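PDB 2I5I: carbohydrate deacetylase, which probably removes acetyl groups from acetylated carbohydrates, a magnesium-dependent step in the breakdown of oligosaccharides. Local coordinates for residues I61-T66 / D125-H130; H214-D219 / M230-E235; N4-I9 / E205-E210; N70-I75 / G89-Q94. All blocks are in the same frame, centred on the assembly; numbering follows the deposited sequence.

Interaction 1: I61-T66 / D125-H130; sequences IGVHLT and DHIDSH
H64 and D128 are paired on adjacent parallel strands and project from the same face of the sheet, and their side chains carry the contact. The imidazole of H64 turns its ND1 edge to the carboxylate: ND1 donates to D128 OD1 at 2.6 Å, almost straight (178°) and within the ring plane. The bond to D128 would be expected to raise the basicity of H64. The oxygen is approached from above the carboxylate plane, and the two planes are inclined 55°. D128 reaches this position with CG between its backbone N and carbonyl carbon (chi1 74°), and T37 on the next strand binds its other oxygen, OD2, which helps to hold the carboxylate in its rotation. The backbone N of H130 sits above one face of the H64 ring, near the rim. H130, with CG anti to its backbone N, brings H64 NE2 to its ring edge, and one water bridges H64 NE2 and H130 ND1, 2.7 Å from each. At the other end H126 ND1 donates to D125 OD1 at 2.7 Å, with the H126 ring beside G62. On the reverse face V63, L65 and I127 form an apolar layer, L65 CD1 meeting I127 CG2 at 3.5 Å. Backbone bonds alternate between the strands: V63 N donates to H126 O and V63 O accepts from D128 N. Both strands belong to the central parallel sheet; H130 is a predicted Mg(2+) ligand, and H64 and H130, with D13, point donor atoms at one vacant point, consistent with a metal site.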
loop_
_atom_site.group_PDB
_atom_site.type_symbol
_atom_site.label_atom_id
_atom_site.label_comp_id
_atom_site.label_asym_id
_atom_site.label_seq_id
_atom_site.Cartn_x
_atom_site.Cartn_y
_atom_site.Cartn_z
ATOM N N ILE A 61 13.789 10.353 -9.576
ATOM C CA ILE A 61 14.999 9.559 -9.495
ATOM C C ILE A 61 15.669 9.321 -10.858
ATOM O O ILE A 61 15.011 8.826 -11.769
ATOM C CB ILE A 61 14.711 8.180 -8.860
ATOM C CG1 ILE A 61 14.014 8.312 -7.502
ATOM C CG2 ILE A 61 15.972 7.346 -8.767
ATOM C CD1 ILE A 61 13.673 6.959 -6.898
ATOM N N GLY A 62 16.942 9.668 -10.941
ATOM C CA GLY A 62 17.777 9.468 -12.117
ATOM C C GLY A 62 18.846 8.430 -11.835
ATOM O O GLY A 62 18.958 7.871 -10.731
ATOM N N VAL A 63 19.676 8.158 -12.851
ATOM C CA VAL A 63 20.688 7.108 -12.719
ATOM C C VAL A 63 22.072 7.725 -12.510
ATOM O O VAL A 63 22.519 8.591 -13.271
ATOM C CB VAL A 63 20.668 6.144 -13.918
ATOM C CG1 VAL A 63 20.847 6.875 -15.250
ATOM C CG2 VAL A 63 21.723 5.055 -13.787
ATOM N N HIS A 64 22.737 7.281 -11.447
ATOM C CA HIS A 64 24.057 7.681 -11.024
ATOM C C HIS A 64 25.108 6.734 -11.605
ATOM O O HIS A 64 25.441 5.692 -11.042
ATOM C CB HIS A 64 24.143 7.671 -9.499
ATOM C CG HIS A 64 25.044 8.698 -8.892
ATOM N ND1 HIS A 64 25.138 9.985 -9.352
ATOM C CD2 HIS A 64 25.890 8.641 -7.841
ATOM C CE1 HIS A 64 25.995 10.680 -8.634
ATOM N NE2 HIS A 64 26.474 9.879 -7.697
ATOM N N LEU A 65 25.632 7.069 -12.795
ATOM C CA LEU A 65 26.652 6.204 -13.394
ATOM C C LEU A 65 27.970 6.307 -12.637
ATOM O O LEU A 65 28.228 7.348 -12.035
ATOM C CB LEU A 65 26.877 6.585 -14.857
ATOM C CG LEU A 65 25.667 6.519 -15.791
ATOM C CD1 LEU A 65 26.085 7.183 -17.106
ATOM C CD2 LEU A 65 25.174 5.110 -16.019
ATOM N N THR A 66 28.798 5.264 -12.662
ATOM C CA THR A 66 30.083 5.260 -12.003
ATOM C C THR A 66 31.146 4.420 -12.714
ATOM O O THR A 66 30.879 3.443 -13.419
ATOM C CB THR A 66 29.958 4.744 -10.538
ATOM O OG1 THR A 66 31.202 4.940 -9.860
ATOM C CG2 THR A 66 29.625 3.275 -10.543
ATOM N N ASP A 125 14.859 9.363 -14.802
ATOM C CA ASP A 125 14.401 10.574 -15.494
ATOM C C ASP A 125 15.592 11.382 -16.006
ATOM O O ASP A 125 15.436 12.396 -16.715
ATOM C CB ASP A 125 13.491 11.365 -14.556
ATOM C CG ASP A 125 14.170 12.100 -13.428
ATOM O OD1 ASP A 125 15.352 11.795 -13.185
ATOM O OD2 ASP A 125 13.522 12.977 -12.799
ATOM N N HIS A 126 16.809 10.977 -15.644
ATOM C CA HIS A 126 18.021 11.662 -16.076
ATOM C C HIS A 126 19.261 10.873 -15.680
ATOM O O HIS A 126 19.188 9.832 -15.024
ATOM C CB HIS A 126 18.075 13.077 -15.522
ATOM C CG HIS A 126 18.559 13.298 -14.136
ATOM N ND1 HIS A 126 17.761 13.075 -13.036
ATOM C CD2 HIS A 126 19.743 13.741 -13.646
ATOM C CE1 HIS A 126 18.446 13.379 -11.942
ATOM N NE2 HIS A 126 19.666 13.781 -12.266
ATOM N N ILE A 127 20.399 11.391 -16.115
ATOM C CA ILE A 127 21.697 10.781 -15.929
ATOM C C ILE A 127 22.673 11.766 -15.311
ATOM O O ILE A 127 22.730 12.946 -15.655
ATOM C CB ILE A 127 22.309 10.293 -17.276
ATOM C CG1 ILE A 127 21.481 9.228 -17.978
ATOM C CG2 ILE A 127 23.738 9.823 -17.083
ATOM C CD1 ILE A 127 21.924 8.936 -19.394
ATOM N N ASP A 128 23.487 11.281 -14.389
ATOM C CA ASP A 128 24.599 12.036 -13.829
ATOM C C ASP A 128 25.668 11.017 -13.463
ATOM O O ASP A 128 25.484 9.847 -13.818
ATOM C CB ASP A 128 24.160 12.910 -12.679
ATOM C CG ASP A 128 23.854 12.175 -11.382
ATOM O OD1 ASP A 128 23.862 10.934 -11.356
ATOM O OD2 ASP A 128 23.594 12.887 -10.384
ATOM N N SER A 129 26.727 11.402 -12.748
ATOM C CA SER A 129 27.735 10.410 -12.423
ATOM C C SER A 129 28.416 10.683 -11.084
ATOM O O SER A 129 28.646 11.844 -10.697
ATOM C CB SER A 129 28.864 10.405 -13.492
ATOM O OG SER A 129 29.514 11.627 -13.137
ATOM N N HIS A 130 28.739 9.567 -10.448
ATOM C CA HIS A 130 29.517 9.509 -9.224
ATOM C C HIS A 130 30.885 10.125 -9.466
ATOM O O HIS A 130 31.496 9.797 -10.492
ATOM C CB HIS A 130 29.672 8.059 -8.792
ATOM C CG HIS A 130 30.343 7.846 -7.477
ATOM N ND1 HIS A 130 29.817 8.300 -6.288
ATOM C CD2 HIS A 130 31.497 7.213 -7.161
ATOM C CE1 HIS A 130 30.623 7.963 -5.290
ATOM N NE2 HIS A 130 31.652 7.302 -5.793
HETATM O O HOH W 1 28.352 10.537 -5.877
HETATM O O HOH W 2 32.393 7.211 -10.877
#

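Interaction 2: H214-D219 / M230-E235; sequences HPAFID and MPRIRE
The extended loop 214-219 runs over the first turn of the helix that includes residues 231-235, coming nearest where P215 and R232 have their CA atoms 4.7 Å apart. One backbone bond joins them, a weak one from A216 N to R232 O at 3.5 Å. A stronger grip comes from E235: its chain, extended beyond CG, brings OE1 to the backbone N of H214 at 2.7 Å, the donor lying above the carboxylate plane. The other oxygen, OE2, is held by Y228 and by a water that also reaches H214 ND1, so the carboxylate ties both the main chain and, indirectly, the ring of H214. R232 crosses H214 obliquely, its CB, CG and CD lined up under H214 O and its CD 3.6 Å from the methyl of A216. The guanidinium ends over H214 CB, with NH1 at the edge of the imidazole and the two planes nearly perpendicular (86°). That tip is fixed from several sides: NH1 forms a salt bridge with D13 and shares a water with P215 O, while NE donates to Y228 O. Farther along, I218 crosses I233 and M230, a selenomethionine, at about right angles; I218 CD1 meets I233 CG2 at 3.6 Å and I218 CG1 meets M230 SE at 3.9 Å. F217 and I218 also meet the same residues of a second subunit. The loop links strand 208-213 to helix 220-225, whose N-cap is D219; A216 and F217 pack against helix 18-29, and beneath P215 helix 231-239 continues with V236 and L239.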
loop_
_atom_site.group_PDB
_atom_site.type_symbol
_atom_site.label_atom_id
_atom_site.label_comp_id
_atom_site.label_asym_id
_atom_site.label_seq_id
_atom_site.Cartn_x
_atom_site.Cartn_y
_atom_site.Cartn_z
ATOM N N HIS A 214 24.660 15.794 -0.785
ATOM C CA HIS A 214 24.859 14.433 -0.321
ATOM C C HIS A 214 24.283 14.190 1.083
ATOM O O HIS A 214 24.976 13.816 2.037
ATOM C CB HIS A 214 26.344 14.129 -0.361
ATOM C CG HIS A 214 26.980 14.258 -1.716
ATOM N ND1 HIS A 214 27.310 15.471 -2.288
ATOM C CD2 HIS A 214 27.364 13.308 -2.595
ATOM C CE1 HIS A 214 27.857 15.250 -3.473
ATOM N NE2 HIS A 214 27.909 13.940 -3.692
ATOM N N PRO A 215 22.985 14.386 1.245
ATOM C CA PRO A 215 22.362 14.089 2.544
ATOM C C PRO A 215 22.408 12.577 2.777
ATOM O O PRO A 215 22.387 11.777 1.849
ATOM C CB PRO A 215 20.926 14.538 2.393
ATOM C CG PRO A 215 20.684 14.767 0.939
ATOM C CD PRO A 215 22.016 14.855 0.257
ATOM N N ALA A 216 22.456 12.186 4.039
ATOM C CA ALA A 216 22.423 10.820 4.507
ATOM C C ALA A 216 22.237 10.805 6.029
ATOM O O ALA A 216 22.551 11.799 6.665
ATOM C CB ALA A 216 23.694 10.060 4.185
ATOM N N PHE A 217 21.724 9.683 6.511
ATOM C CA PHE A 217 21.909 9.238 7.873
ATOM C C PHE A 217 23.182 8.396 7.851
ATOM O O PHE A 217 23.576 7.906 6.790
ATOM C CB PHE A 217 20.724 8.450 8.421
ATOM C CG PHE A 217 19.415 9.212 8.463
ATOM C CD1 PHE A 217 19.315 10.576 8.677
ATOM C CD2 PHE A 217 18.205 8.542 8.286
ATOM C CE1 PHE A 217 18.070 11.201 8.741
ATOM C CE2 PHE A 217 16.970 9.138 8.324
ATOM C CZ PHE A 217 16.906 10.501 8.532
ATOM N N ILE A 218 23.808 8.217 8.995
ATOM C CA ILE A 218 25.025 7.410 9.074
ATOM C C ILE A 218 24.712 5.980 9.523
ATOM O O ILE A 218 23.992 5.793 10.517
ATOM C CB ILE A 218 26.071 8.013 10.028
ATOM C CG1 ILE A 218 26.466 9.462 9.765
ATOM C CG2 ILE A 218 27.332 7.156 10.023
ATOM C CD1 ILE A 218 26.391 9.896 8.325
ATOM N N ASP A 219 25.270 5.030 8.786
ATOM C CA ASP A 219 25.305 3.613 9.162
ATOM C C ASP A 219 26.762 3.162 9.078
ATOM O O ASP A 219 27.647 3.903 8.626
ATOM C CB ASP A 219 24.395 2.704 8.377
ATOM C CG ASP A 219 24.418 2.727 6.862
ATOM O OD1 ASP A 219 25.240 3.417 6.218
ATOM O OD2 ASP A 219 23.553 2.045 6.268
HETATM N N MSE A 230 30.421 11.972 8.067
HETATM C CA MSE A 230 29.686 12.751 9.061
HETATM C C MSE A 230 29.092 14.039 8.524
HETATM O O MSE A 230 28.001 14.394 9.031
HETATM C CB MSE A 230 30.593 13.023 10.262
HETATM C CG MSE A 230 30.962 11.856 11.149
HETATM SE SE MSE A 230 29.710 10.642 11.614
HETATM C CE MSE A 230 28.648 11.611 12.690
ATOM N N PRO A 231 29.618 14.811 7.589
ATOM C CA PRO A 231 28.904 16.033 7.178
ATOM C C PRO A 231 27.551 15.778 6.508
ATOM O O PRO A 231 26.695 16.664 6.445
ATOM C CB PRO A 231 29.841 16.666 6.139
ATOM C CG PRO A 231 31.188 16.099 6.481
ATOM C CD PRO A 231 30.880 14.664 6.841
ATOM N N ARG A 232 27.346 14.559 6.033
ATOM C CA ARG A 232 26.090 14.292 5.323
ATOM C C ARG A 232 24.896 14.472 6.251
ATOM O O ARG A 232 23.799 14.829 5.815
ATOM C CB ARG A 232 26.090 12.904 4.718
ATOM C CG ARG A 232 27.231 12.527 3.794
ATOM C CD ARG A 232 26.766 11.400 2.858
ATOM N NE ARG A 232 27.893 10.929 2.074
ATOM C CZ ARG A 232 27.919 10.463 0.850
ATOM N NH1 ARG A 232 26.846 10.335 0.101
ATOM N NH2 ARG A 232 29.096 10.099 0.352
ATOM N N ILE A 233 25.073 14.254 7.572
ATOM C CA ILE A 233 23.909 14.500 8.431
ATOM C C ILE A 233 23.637 15.985 8.561
ATOM O O ILE A 233 22.476 16.399 8.712
ATOM C CB ILE A 233 24.071 13.844 9.815
ATOM C CG1 ILE A 233 25.283 14.265 10.658
ATOM C CG2 ILE A 233 24.072 12.322 9.683
ATOM C CD1 ILE A 233 25.107 13.832 12.116
ATOM N N ARG A 234 24.706 16.811 8.488
ATOM C CA ARG A 234 24.538 18.248 8.633
ATOM C C ARG A 234 23.738 18.798 7.451
ATOM O O ARG A 234 22.953 19.727 7.599
ATOM C CB ARG A 234 25.865 19.006 8.743
ATOM C CG ARG A 234 26.675 18.771 9.993
ATOM N N GLU A 235 23.963 18.193 6.288
ATOM C CA GLU A 235 23.233 18.537 5.071
ATOM C C GLU A 235 21.749 18.259 5.228
ATOM O O GLU A 235 20.911 19.048 4.806
ATOM C CB GLU A 235 23.785 17.760 3.866
ATOM C CG GLU A 235 25.251 18.033 3.555
ATOM C CD GLU A 235 25.652 17.605 2.147
ATOM O OE1 GLU A 235 24.782 17.552 1.263
ATOM O OE2 GLU A 235 26.854 17.326 1.957
HETATM O O HOH W 3 27.622 17.701 -0.579
HETATM O O HOH W 4 24.157 11.201 -0.181
#

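Interaction 3: N4-I9 / E205-E210; sequences NKKLII and EGEVFE
Backbone pairing and the apolar faces make up the close-fitting part of this contact. Strands 6-9 and 208-210 run parallel with axes 4.6 Å apart, and three backbone bonds of 2.8 Å alternate between them: K6 N to E207 O, F209 N to K6 O and I8 N to F209 O, the last nearly straight at 174°. On one face I8 CD1 packs obliquely on V208 CG1 at 3.9 Å. On the other, L7 CD1 leans toward the backbone of F209, whose ring turns its edge to K6 O and is met by K5 CD at 3.7 Å from CE1. The beginning of the contact is polar and nearer solvent, with K5 and E207 partly exposed. There K6 and E207 lie side by side; K6 NZ pairs with E207 OE2, less surely placed, at 3.0 Å and donates to N4 OD1. D111 and K150 of a third subunit add salt bridges to K6 and E207 respectively, placing this end at a subunit interface. K5 bends to carbonyls of V201, V202 and S204, at and just past the end of helix 191-203. This is parallel pairing between the first strand and a late one in the alternating alpha/beta fold of the YdjC family.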
loop_
_atom_site.group_PDB
_atom_site.type_symbol
_atom_site.label_atom_id
_atom_site.label_comp_id
_atom_site.label_asym_id
_atom_site.label_seq_id
_atom_site.Cartn_x
_atom_site.Cartn_y
_atom_site.Cartn_z
ATOM N N ASN A 4 10.755 32.655 -15.014
ATOM C CA ASN A 4 10.898 32.023 -13.699
ATOM C C ASN A 4 12.218 31.258 -13.647
ATOM O O ASN A 4 12.842 30.978 -14.678
ATOM C CB ASN A 4 9.690 31.144 -13.394
ATOM C CG ASN A 4 9.324 30.254 -14.564
ATOM O OD1 ASN A 4 10.215 29.772 -15.266
ATOM N ND2 ASN A 4 8.026 30.048 -14.762
ATOM N N LYS A 5 12.646 30.943 -12.425
ATOM C CA LYS A 5 13.885 30.205 -12.205
ATOM C C LYS A 5 13.515 28.814 -11.687
ATOM O O LYS A 5 12.739 28.724 -10.735
ATOM C CB LYS A 5 14.821 30.904 -11.232
ATOM C CG LYS A 5 15.089 32.364 -11.586
ATOM C CD LYS A 5 16.410 32.488 -12.335
ATOM C CE LYS A 5 16.644 33.886 -12.882
ATOM N NZ LYS A 5 17.859 34.560 -12.343
ATOM N N LYS A 6 14.059 27.789 -12.334
ATOM C CA LYS A 6 13.744 26.418 -11.906
ATOM C C LYS A 6 14.980 25.791 -11.282
ATOM O O LYS A 6 16.046 25.711 -11.901
ATOM C CB LYS A 6 13.234 25.603 -13.084
ATOM C CG LYS A 6 11.942 26.180 -13.669
ATOM C CD LYS A 6 11.598 25.376 -14.918
ATOM C CE LYS A 6 11.749 26.277 -16.138
ATOM N NZ LYS A 6 10.454 26.965 -16.388
ATOM N N LEU A 7 14.815 25.362 -10.038
ATOM C CA LEU A 7 15.902 24.852 -9.235
ATOM C C LEU A 7 15.674 23.372 -8.878
ATOM O O LEU A 7 14.718 23.044 -8.205
ATOM C CB LEU A 7 16.069 25.637 -7.936
ATOM C CG LEU A 7 17.158 25.125 -7.000
ATOM C CD1 LEU A 7 18.527 25.150 -7.671
ATOM C CD2 LEU A 7 17.244 25.938 -5.707
ATOM N N ILE A 8 16.559 22.547 -9.392
ATOM C CA ILE A 8 16.646 21.131 -9.117
ATOM C C ILE A 8 17.683 20.983 -8.006
ATOM O O ILE A 8 18.831 21.413 -8.135
ATOM C CB ILE A 8 17.051 20.365 -10.379
ATOM C CG1 ILE A 8 16.098 20.534 -11.554
ATOM C CG2 ILE A 8 17.269 18.898 -10.039
ATOM C CD1 ILE A 8 16.653 19.981 -12.846
ATOM N N ILE A 9 17.290 20.413 -6.892
ATOM C CA ILE A 9 18.104 20.066 -5.736
ATOM C C ILE A 9 18.142 18.547 -5.706
ATOM O O ILE A 9 17.170 17.860 -5.431
ATOM C CB ILE A 9 17.564 20.666 -4.428
ATOM C CG1 ILE A 9 17.379 22.166 -4.564
ATOM C CG2 ILE A 9 18.449 20.332 -3.240
ATOM C CD1 ILE A 9 16.877 22.900 -3.352
ATOM N N GLU A 205 21.084 34.474 -15.790
ATOM C CA GLU A 205 20.255 34.480 -16.981
ATOM C C GLU A 205 19.610 33.128 -17.273
ATOM O O GLU A 205 18.615 33.043 -17.999
ATOM C CB GLU A 205 21.107 34.898 -18.189
ATOM N N GLY A 206 20.203 32.094 -16.701
ATOM C CA GLY A 206 19.741 30.727 -16.802
ATOM C C GLY A 206 18.260 30.567 -16.530
ATOM O O GLY A 206 17.642 31.441 -15.922
ATOM N N GLU A 207 17.713 29.446 -16.985
ATOM C CA GLU A 207 16.320 29.103 -16.709
ATOM C C GLU A 207 16.274 27.962 -15.682
ATOM O O GLU A 207 15.485 28.057 -14.736
ATOM C CB GLU A 207 15.568 28.727 -17.978
ATOM C CG GLU A 207 14.057 28.567 -17.829
ATOM C CD GLU A 207 13.452 27.675 -18.898
ATOM O OE1 GLU A 207 14.118 27.473 -19.942
ATOM O OE2 GLU A 207 12.321 27.158 -18.721
ATOM N N VAL A 208 17.099 26.944 -15.883
ATOM C CA VAL A 208 17.174 25.764 -15.040
ATOM C C VAL A 208 18.550 25.605 -14.390
ATOM O O VAL A 208 19.584 25.610 -15.055
ATOM C CB VAL A 208 16.860 24.473 -15.807
ATOM C CG1 VAL A 208 16.834 23.281 -14.856
ATOM C CG2 VAL A 208 15.532 24.589 -16.546
ATOM N N PHE A 209 18.526 25.433 -13.072
ATOM C CA PHE A 209 19.690 25.329 -12.233
ATOM C C PHE A 209 19.657 24.037 -11.406
ATOM O O PHE A 209 18.562 23.608 -11.031
ATOM C CB PHE A 209 19.807 26.510 -11.274
ATOM C CG PHE A 209 19.752 27.865 -11.957
ATOM C CD1 PHE A 209 18.559 28.360 -12.444
ATOM C CD2 PHE A 209 20.907 28.606 -12.098
ATOM C CE1 PHE A 209 18.511 29.588 -13.079
ATOM C CE2 PHE A 209 20.873 29.836 -12.730
ATOM C CZ PHE A 209 19.677 30.316 -13.218
ATOM N N GLU A 210 20.830 23.474 -11.156
ATOM C CA GLU A 210 20.937 22.283 -10.315
ATOM C C GLU A 210 21.918 22.556 -9.182
ATOM O O GLU A 210 23.074 22.934 -9.385
ATOM C CB GLU A 210 21.369 21.032 -11.083
ATOM C CG GLU A 210 21.433 19.815 -10.167
ATOM C CD GLU A 210 21.785 18.513 -10.836
ATOM O OE1 GLU A 210 22.017 18.505 -12.064
ATOM O OE2 GLU A 210 21.842 17.466 -10.145
#

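Interaction 4: N70-I75 / G89-Q94; sequences NQAKPI and GYFWHQ
P74 and F91 pack face-on at the heart of this loop-to-loop contact. The proline lies over a face of the phenyl ring, its CD 4.1 Å from the ring centroid and 9° off the normal, a CH-pi contact, while P74 CA comes within 3.4 Å of F91 CZ. The two side chains slide past each other in opposite directions. Next to them K73 stretches out its chain so that CE lies over the face of the Y90 ring, 3.9 Å from the centroid, in a second CH-pi contact. It approaches off centre, nearest to CZ, on the hydroxyl-bearing side of the ring. The edge of the same ring meets the backbone of Q71 and A72. Both aromatic side chains leave the chain with CG anti to the carbonyl carbon. F91 N donates to A72 O at 3.0 Å, nearly along the C=O axis. That carbonyl also receives the CA-H of Y90, at 3.3 Å from CA. G89, with a positive phi of 98°, precedes Y90, and its carbonyl oxygen rests against K73 CG and P74 CD at 3.5 Å from each. A water then joins F91 O to Q71 N, the latter bond weak. In the next shell D86 OD1 accepts a hydrogen bond from the backbone N of Y90, and V85 and E109 pack on P74. Both segments belong to the long excursion between strand 60-65 and helix 94-97; helix 103-117 supports one side of P74 and I75, and F91 rests on T66 just beyond the end of strand 60-65.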
loop_
_atom_site.group_PDB
_atom_site.type_symbol
_atom_site.label_atom_id
_atom_site.label_comp_id
_atom_site.label_asym_id
_atom_site.label_seq_id
_atom_site.Cartn_x
_atom_site.Cartn_y
_atom_site.Cartn_z
ATOM N N ASN A 70 33.983 3.122 -4.728
ATOM C CA ASN A 70 34.794 2.394 -3.779
ATOM C C ASN A 70 34.103 1.084 -3.412
ATOM O O ASN A 70 32.928 1.068 -3.088
ATOM C CB ASN A 70 35.081 3.282 -2.570
ATOM C CG ASN A 70 36.007 2.662 -1.554
ATOM O OD1 ASN A 70 35.588 2.603 -0.398
ATOM N ND2 ASN A 70 37.208 2.216 -1.894
ATOM N N GLN A 71 34.852 0.004 -3.509
ATOM C CA GLN A 71 34.548 -1.331 -3.044
ATOM C C GLN A 71 33.421 -1.986 -3.818
ATOM O O GLN A 71 32.746 -2.911 -3.363
ATOM C CB GLN A 71 34.223 -1.289 -1.546
ATOM C CG GLN A 71 35.480 -0.995 -0.709
ATOM C CD GLN A 71 35.076 -0.747 0.739
ATOM O OE1 GLN A 71 35.355 0.331 1.280
ATOM N NE2 GLN A 71 34.387 -1.720 1.298
ATOM N N ALA A 72 33.233 -1.511 -5.050
ATOM C CA ALA A 72 32.224 -2.126 -5.901
ATOM C C ALA A 72 32.857 -2.568 -7.222
ATOM O O ALA A 72 33.966 -2.151 -7.566
ATOM C CB ALA A 72 31.095 -1.158 -6.161
ATOM N N LYS A 73 32.132 -3.408 -7.912
ATOM C CA LYS A 73 32.521 -3.958 -9.197
ATOM C C LYS A 73 31.568 -3.433 -10.270
ATOM O O LYS A 73 30.431 -3.073 -9.990
ATOM C CB LYS A 73 32.448 -5.477 -9.176
ATOM C CG LYS A 73 33.245 -6.152 -8.071
ATOM C CD LYS A 73 33.230 -7.664 -8.219
ATOM C CE LYS A 73 34.456 -8.277 -7.576
ATOM N NZ LYS A 73 34.539 -9.739 -7.769
ATOM N N PRO A 74 32.000 -3.411 -11.522
ATOM C CA PRO A 74 31.052 -3.098 -12.597
ATOM C C PRO A 74 29.964 -4.149 -12.715
ATOM O O PRO A 74 30.076 -5.278 -12.243
ATOM C CB PRO A 74 31.910 -3.104 -13.860
ATOM C CG PRO A 74 33.288 -3.474 -13.463
ATOM C CD PRO A 74 33.359 -3.667 -11.985
ATOM N N ILE A 75 28.898 -3.762 -13.410
ATOM C CA ILE A 75 27.815 -4.659 -13.788
ATOM C C ILE A 75 28.288 -5.792 -14.686
ATOM O O ILE A 75 27.971 -6.978 -14.535
ATOM C CB ILE A 75 26.712 -3.856 -14.501
ATOM C CG1 ILE A 75 26.090 -2.721 -13.654
ATOM C CG2 ILE A 75 25.620 -4.763 -15.006
ATOM C CD1 ILE A 75 25.470 -3.318 -12.397
ATOM N N GLY A 89 39.125 -6.906 -9.557
ATOM C CA GLY A 89 37.855 -6.750 -10.270
ATOM C C GLY A 89 37.022 -5.574 -9.797
ATOM O O GLY A 89 35.911 -5.413 -10.276
ATOM N N TYR A 90 37.537 -4.755 -8.888
ATOM C CA TYR A 90 36.823 -3.587 -8.397
ATOM C C TYR A 90 37.150 -2.355 -9.234
ATOM O O TYR A 90 38.225 -2.279 -9.827
ATOM C CB TYR A 90 37.174 -3.325 -6.915
ATOM C CG TYR A 90 36.726 -4.521 -6.088
ATOM C CD1 TYR A 90 37.512 -5.660 -6.034
ATOM C CD2 TYR A 90 35.516 -4.502 -5.401
ATOM C CE1 TYR A 90 37.137 -6.767 -5.305
ATOM C CE2 TYR A 90 35.132 -5.610 -4.670
ATOM C CZ TYR A 90 35.934 -6.723 -4.624
ATOM O OH TYR A 90 35.559 -7.835 -3.900
ATOM N N PHE A 91 36.250 -1.381 -9.275
ATOM C CA PHE A 91 36.516 -0.156 -10.013
ATOM C C PHE A 91 37.816 0.504 -9.542
ATOM O O PHE A 91 38.058 0.524 -8.344
ATOM C CB PHE A 91 35.391 0.862 -9.823
ATOM C CG PHE A 91 34.106 0.592 -10.573
ATOM C CD1 PHE A 91 34.064 0.623 -11.956
ATOM C CD2 PHE A 91 32.927 0.317 -9.890
ATOM C CE1 PHE A 91 32.891 0.410 -12.664
ATOM C CE2 PHE A 91 31.755 0.109 -10.588
ATOM C CZ PHE A 91 31.716 0.161 -11.965
ATOM N N TRP A 92 38.605 1.047 -10.452
ATOM C CA TRP A 92 39.751 1.891 -10.179
ATOM C C TRP A 92 39.387 3.091 -9.313
ATOM O O TRP A 92 38.290 3.640 -9.451
ATOM C CB TRP A 92 40.332 2.427 -11.494
ATOM C CG TRP A 92 41.090 1.456 -12.332
ATOM C CD1 TRP A 92 40.844 1.044 -13.606
ATOM C CD2 TRP A 92 42.275 0.757 -11.917
ATOM N NE1 TRP A 92 41.795 0.131 -14.010
ATOM C CE2 TRP A 92 42.685 -0.061 -12.987
ATOM C CE3 TRP A 92 43.004 0.761 -10.729
ATOM C CZ2 TRP A 92 43.815 -0.879 -12.905
ATOM C CZ3 TRP A 92 44.120 -0.048 -10.650
ATOM C CH2 TRP A 92 44.511 -0.852 -11.727
ATOM N N HIS A 93 40.289 3.529 -8.442
ATOM C CA HIS A 93 40.111 4.719 -7.619
ATOM C C HIS A 93 40.041 5.971 -8.482
ATOM O O HIS A 93 40.709 6.006 -9.528
ATOM C CB HIS A 93 41.272 4.856 -6.620
ATOM C CG HIS A 93 40.995 5.804 -5.496
ATOM N ND1 HIS A 93 41.552 7.051 -5.400
ATOM C CD2 HIS A 93 40.220 5.706 -4.390
ATOM C CE1 HIS A 93 41.153 7.705 -4.329
ATOM N NE2 HIS A 93 40.333 6.890 -3.688
ATOM N N GLN A 94 39.264 6.971 -8.094
ATOM C CA GLN A 94 39.079 8.148 -8.944
ATOM C C GLN A 94 40.419 8.794 -9.286
ATOM O O GLN A 94 40.600 9.344 -10.374
ATOM C CB GLN A 94 38.141 9.193 -8.341
ATOM C CG GLN A 94 38.745 10.056 -7.247
HETATM O O HOH W 5 36.266 0.771 -6.321
#

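Interactions 3 and 1 both join strands of one parallel sheet, 6-11 with 208-213 and 60-65 with 127-129, their centres 19 Å apart. Along the chain, interaction 3 encloses interaction 1, which encloses interaction 4, while interaction 2 follows, its first segment leaving strand 208-213. Interaction 4 lies about 17 Å from interaction 1 between centres and touches it where F91 packs on T66; interactions 3 and 4 lie on opposite sides of the chain's centre, 33 Å apart. The side chains of R232 and F91 come within about 6 and 8 Å of that of H130, so interaction 2 borders the possible metal site of interaction 1 and interaction 4 lies near it; interaction 3 is remote.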